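Local coordinates for citrate synthase (Metallosphaera sedula, PDB 6ABX), which catalyses the condensation of oxaloacetate with acetyl-CoA and water to give citrate and CoA, a step of the tricarboxylic acid cycle, at the interface of chains A and B. Sequence-based numbering; all coordinates share one arbitrary frame. Chains: chain A/B, Citrate synthase.

Contacts 1 and 2 are made by the same C-terminal segment, taken once from each chain: in contact 1 the tail of chain A reaches chain B, in contact 2 the tail of chain B reaches chain A. Their C-alpha centres lie about 62 Å apart, at opposite ends of the two-fold dimer. B:Tyr32 and A:Tyr32 take part in contacts 1 and 2, as do residues 363-364 of chains A and B; contact 1 centres on A:Lys362, contact 2 on B:Tyr364, two positions further along the tail. Contact 2 is centred about 22 Å from A:His253, so these residues probably serve subunit association rather than touching the substrate.

Contact 1: the interface of chains A and B. Residues chain A 362-364; chain B 30-32.
The backbone N-H of A:Lys362 donates to the carbonyl oxygen of B:Gly31, N to O 2.9 Å and 159° at the hydrogen. The bond belongs to a parallel beta bridge between A:Lys362 and B:Tyr32, by which the C-terminal tail of one citrate synthase subunit is laid against short strand 32-33 of the other. The lysine side chain then runs on over its partner. CG lies anti to the carbonyl carbon (chi1 -67°), and bends at chi3 and chi4 turn the end of the chain toward the phenol of B:Tyr32. CD sits over one ring face near its rim, 4.1 Å above the plane, and also comes within 3.4 Å of the carbonyl O of B:Arg30. CE lies over the same face at its CZ end, 3.5 Å from CZ of B:Tyr32. The hydroxyl OH of B:Tyr32 is 3.3 Å from the same CE of A:Lys362. The lysine thus meets the ring through its methylenes, and its CB is 3.8 Å from CE1 of B:Tyr32. At the ring's edge, in plane, stands the carbonyl O of A:Arg363, 3.4 Å from CE1 of B:Tyr32. The patch hides 61 Å² of A:Lys362 and 57 Å² of B:Tyr32.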
# COMPACT_ATOMS: atom_id res chain seq x y z
N LYS A 362 -17.44 -28.95 4.68
CA LYS A 362 -18.87 -28.82 4.69
C LYS A 362 -19.43 -29.30 3.34
O LYS A 362 -18.82 -29.07 2.29
CB LYS A 362 -19.28 -27.37 4.89
CG LYS A 362 -18.95 -26.79 6.25
CD LYS A 362 -19.20 -25.31 6.30
CE LYS A 362 -20.68 -24.97 6.30
NZ LYS A 362 -21.37 -25.43 7.53
N ARG A 363 -20.59 -29.95 3.37
CA ARG A 363 -21.22 -30.38 2.13
C ARG A 363 -21.76 -29.15 1.40
O ARG A 363 -22.35 -28.34 2.02
CB ARG A 363 -22.37 -31.36 2.38
CG ARG A 363 -23.10 -31.73 1.10
CD ARG A 363 -24.16 -32.81 1.27
NE ARG A 363 -25.43 -32.21 1.58
CZ ARG A 363 -26.36 -31.88 0.69
NH1 ARG A 363 -26.22 -32.21 -0.58
NH2 ARG A 363 -27.42 -31.22 1.08
N TYR A 364 -21.52 -29.06 0.08
CA TYR A 364 -22.13 -28.02 -0.73
C TYR A 364 -23.65 -28.24 -0.80
O TYR A 364 -24.10 -29.27 -1.31
CB TYR A 364 -21.57 -28.01 -2.15
CG TYR A 364 -22.13 -26.91 -3.00
CD1 TYR A 364 -21.68 -25.60 -2.90
CD2 TYR A 364 -23.15 -27.18 -3.91
CE1 TYR A 364 -22.24 -24.59 -3.66
CE2 TYR A 364 -23.73 -26.19 -4.67
CZ TYR A 364 -23.25 -24.89 -4.57
OH TYR A 364 -23.81 -23.92 -5.32
N ARG B 30 -14.77 -20.75 3.69
CA ARG B 30 -15.82 -20.85 4.71
C ARG B 30 -16.24 -22.33 4.86
O ARG B 30 -17.41 -22.61 5.13
CB ARG B 30 -16.96 -19.88 4.41
CG ARG B 30 -16.50 -18.43 4.59
CD ARG B 30 -17.61 -17.49 4.98
NE ARG B 30 -17.11 -16.10 4.94
CZ ARG B 30 -16.55 -15.45 5.94
NH1 ARG B 30 -16.35 -14.13 5.84
NH2 ARG B 30 -16.23 -16.09 7.06
N GLY B 31 -15.24 -23.20 4.81
CA GLY B 31 -15.39 -24.66 5.05
C GLY B 31 -15.87 -25.46 3.84
O GLY B 31 -15.86 -26.71 3.92
N TYR B 32 -16.16 -24.81 2.69
CA TYR B 32 -16.51 -25.52 1.46
C TYR B 32 -15.26 -25.76 0.62
O TYR B 32 -14.44 -24.85 0.40
CB TYR B 32 -17.55 -24.72 0.68
CG TYR B 32 -18.84 -24.51 1.43
CD1 TYR B 32 -19.80 -25.50 1.52
CD2 TYR B 32 -19.05 -23.34 2.15
CE1 TYR B 32 -20.97 -25.28 2.23
CE2 TYR B 32 -20.21 -23.12 2.87
CZ TYR B 32 -21.17 -24.12 2.93
OH TYR B 32 -22.31 -23.91 3.66

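Contact 2: the interface of chains A and B. Residues chain A 32, 36-37, 40-41, 45, 55; chain B 363-365.
The phenol ring of B:Tyr364 is inserted between apolar groups of chain A, with A:Glu45 OE1 in plane at its edge. CB of A:Phe40 lies over one face, offset toward the rim at CE2, 3.5 Å from that ring atom. On the same side of the ring plane, by the CD1 rim, CD2 of A:Leu37 is 4.0 Å from CD1 of B:Tyr364. CD1 of A:Leu55 comes to this rim from the opposite side, its side chain crossing the tyrosine at about a right angle. CG anti to the backbone N (chi1 -180°) carries the ring away from its own tail into this pocket. At its tip the hydroxyl OH of B:Tyr364 donates to the carboxylate OE1 of A:Glu45, 2.6 Å away, on the syn lone pair, with carboxylate and ring planes 48° apart. OE1 also accepts from OG of A:Ser41 on its anti side, 30° out of the carboxylate plane, so the serine probably helps hold the carboxylate in place for the tyrosine. A phenylalanine in place of B:Tyr364 would probably leave A:Glu45 OE1 without its donor from the tail. Two waters tie side chains of chain A to the backbone of the tail: water 1 links A:Asp36 OD2 to the amide N of B:Tyr364, and water 2, less surely, A:Tyr32 OH to the carbonyl O of the poorly ordered B:Arg363. In the citrate synthase fold, strand 32-33, helices 34-40 and 43-52 and the loop at A:Leu55 form the pocket, and the exchanged C-terminal tail of chain B fills it.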
# COMPACT_ATOMS: atom_id res chain seq x y z
N TYR A 32 23.81 9.27 14.12
CA TYR A 32 23.83 10.70 14.55
C TYR A 32 22.57 11.03 15.36
O TYR A 32 21.47 10.72 14.97
CB TYR A 32 23.93 11.62 13.33
CG TYR A 32 25.23 11.46 12.59
CD1 TYR A 32 26.37 12.08 13.05
CD2 TYR A 32 25.36 10.61 11.51
CE1 TYR A 32 27.57 11.92 12.38
CE2 TYR A 32 26.56 10.41 10.85
CZ TYR A 32 27.68 11.09 11.29
OH TYR A 32 28.90 10.93 10.65
N ASP A 36 21.58 16.72 17.44
CA ASP A 36 22.65 17.31 16.68
C ASP A 36 22.21 17.62 15.25
O ASP A 36 22.52 18.68 14.72
CB ASP A 36 23.87 16.38 16.66
CG ASP A 36 24.59 16.24 17.99
OD1 ASP A 36 24.36 17.09 18.84
OD2 ASP A 36 25.33 15.23 18.17
N LEU A 37 21.43 16.73 14.61
CA LEU A 37 21.00 17.03 13.25
C LEU A 37 20.07 18.24 13.27
O LEU A 37 20.13 19.10 12.43
CB LEU A 37 20.32 15.80 12.64
CG LEU A 37 21.21 14.58 12.53
CD1 LEU A 37 20.47 13.38 12.02
CD2 LEU A 37 22.39 14.91 11.64
N PHE A 40 22.33 21.40 13.79
CA PHE A 40 23.38 21.77 12.87
C PHE A 40 23.11 21.40 11.42
O PHE A 40 23.80 21.94 10.51
CB PHE A 40 24.68 21.14 13.31
CG PHE A 40 25.07 21.42 14.73
CD1 PHE A 40 25.22 22.72 15.21
CD2 PHE A 40 25.26 20.38 15.61
CE1 PHE A 40 25.51 22.94 16.55
CE2 PHE A 40 25.64 20.61 16.91
CZ PHE A 40 25.76 21.89 17.38
N SER A 41 22.17 20.48 11.15
CA SER A 41 22.03 19.95 9.79
C SER A 41 20.87 20.63 9.04
O SER A 41 20.35 21.73 9.46
CB SER A 41 21.89 18.43 9.88
OG SER A 41 21.95 17.85 8.57
N GLU A 45 20.87 17.65 3.68
CA GLU A 45 21.99 16.91 4.22
C GLU A 45 21.49 15.61 4.90
O GLU A 45 22.12 14.55 4.81
CB GLU A 45 22.76 17.76 5.22
CG GLU A 45 23.94 17.07 5.78
CD GLU A 45 24.79 17.92 6.70
OE1 GLU A 45 24.47 17.99 7.92
OE2 GLU A 45 25.74 18.53 6.19
N LEU A 55 27.56 11.32 5.95
CA LEU A 55 27.43 12.76 5.73
C LEU A 55 28.16 13.14 4.44
O LEU A 55 29.29 12.69 4.15
CB LEU A 55 27.96 13.55 6.92
CG LEU A 55 27.17 13.44 8.22
CD1 LEU A 55 27.94 14.02 9.37
CD2 LEU A 55 25.82 14.10 8.12
N ARG B 363 29.85 11.55 16.43
CA ARG B 363 29.99 13.00 16.56
C ARG B 363 29.68 13.63 15.20
O ARG B 363 30.28 13.28 14.22
CB ARG B 363 31.41 13.40 17.01
CG ARG B 363 31.65 14.91 17.06
CD ARG B 363 33.08 15.38 17.35
NE ARG B 363 33.29 16.80 17.01
CZ ARG B 363 33.24 17.84 17.86
NH1 ARG B 363 33.67 19.05 17.49
NH2 ARG B 363 32.77 17.67 19.09
N TYR B 364 28.78 14.62 15.20
CA TYR B 364 28.45 15.38 14.03
C TYR B 364 29.64 16.28 13.68
O TYR B 364 30.15 17.00 14.54
CB TYR B 364 27.19 16.22 14.27
CG TYR B 364 26.83 17.03 13.07
CD1 TYR B 364 26.02 16.48 12.07
CD2 TYR B 364 27.26 18.32 12.90
CE1 TYR B 364 25.75 17.18 10.91
CE2 TYR B 364 26.99 19.04 11.75
CZ TYR B 364 26.14 18.50 10.79
OH TYR B 364 25.92 19.25 9.69
N VAL B 365 30.14 16.13 12.44
CA VAL B 365 31.26 16.87 11.95
C VAL B 365 30.66 17.87 10.98
O VAL B 365 29.93 17.49 10.09
CB VAL B 365 32.23 15.96 11.17
CG1 VAL B 365 33.37 16.76 10.54
CG2 VAL B 365 32.79 14.84 12.07
O HOH W 1 27.97 15.49 17.98
O HOH W 2 30.68 12.67 11.39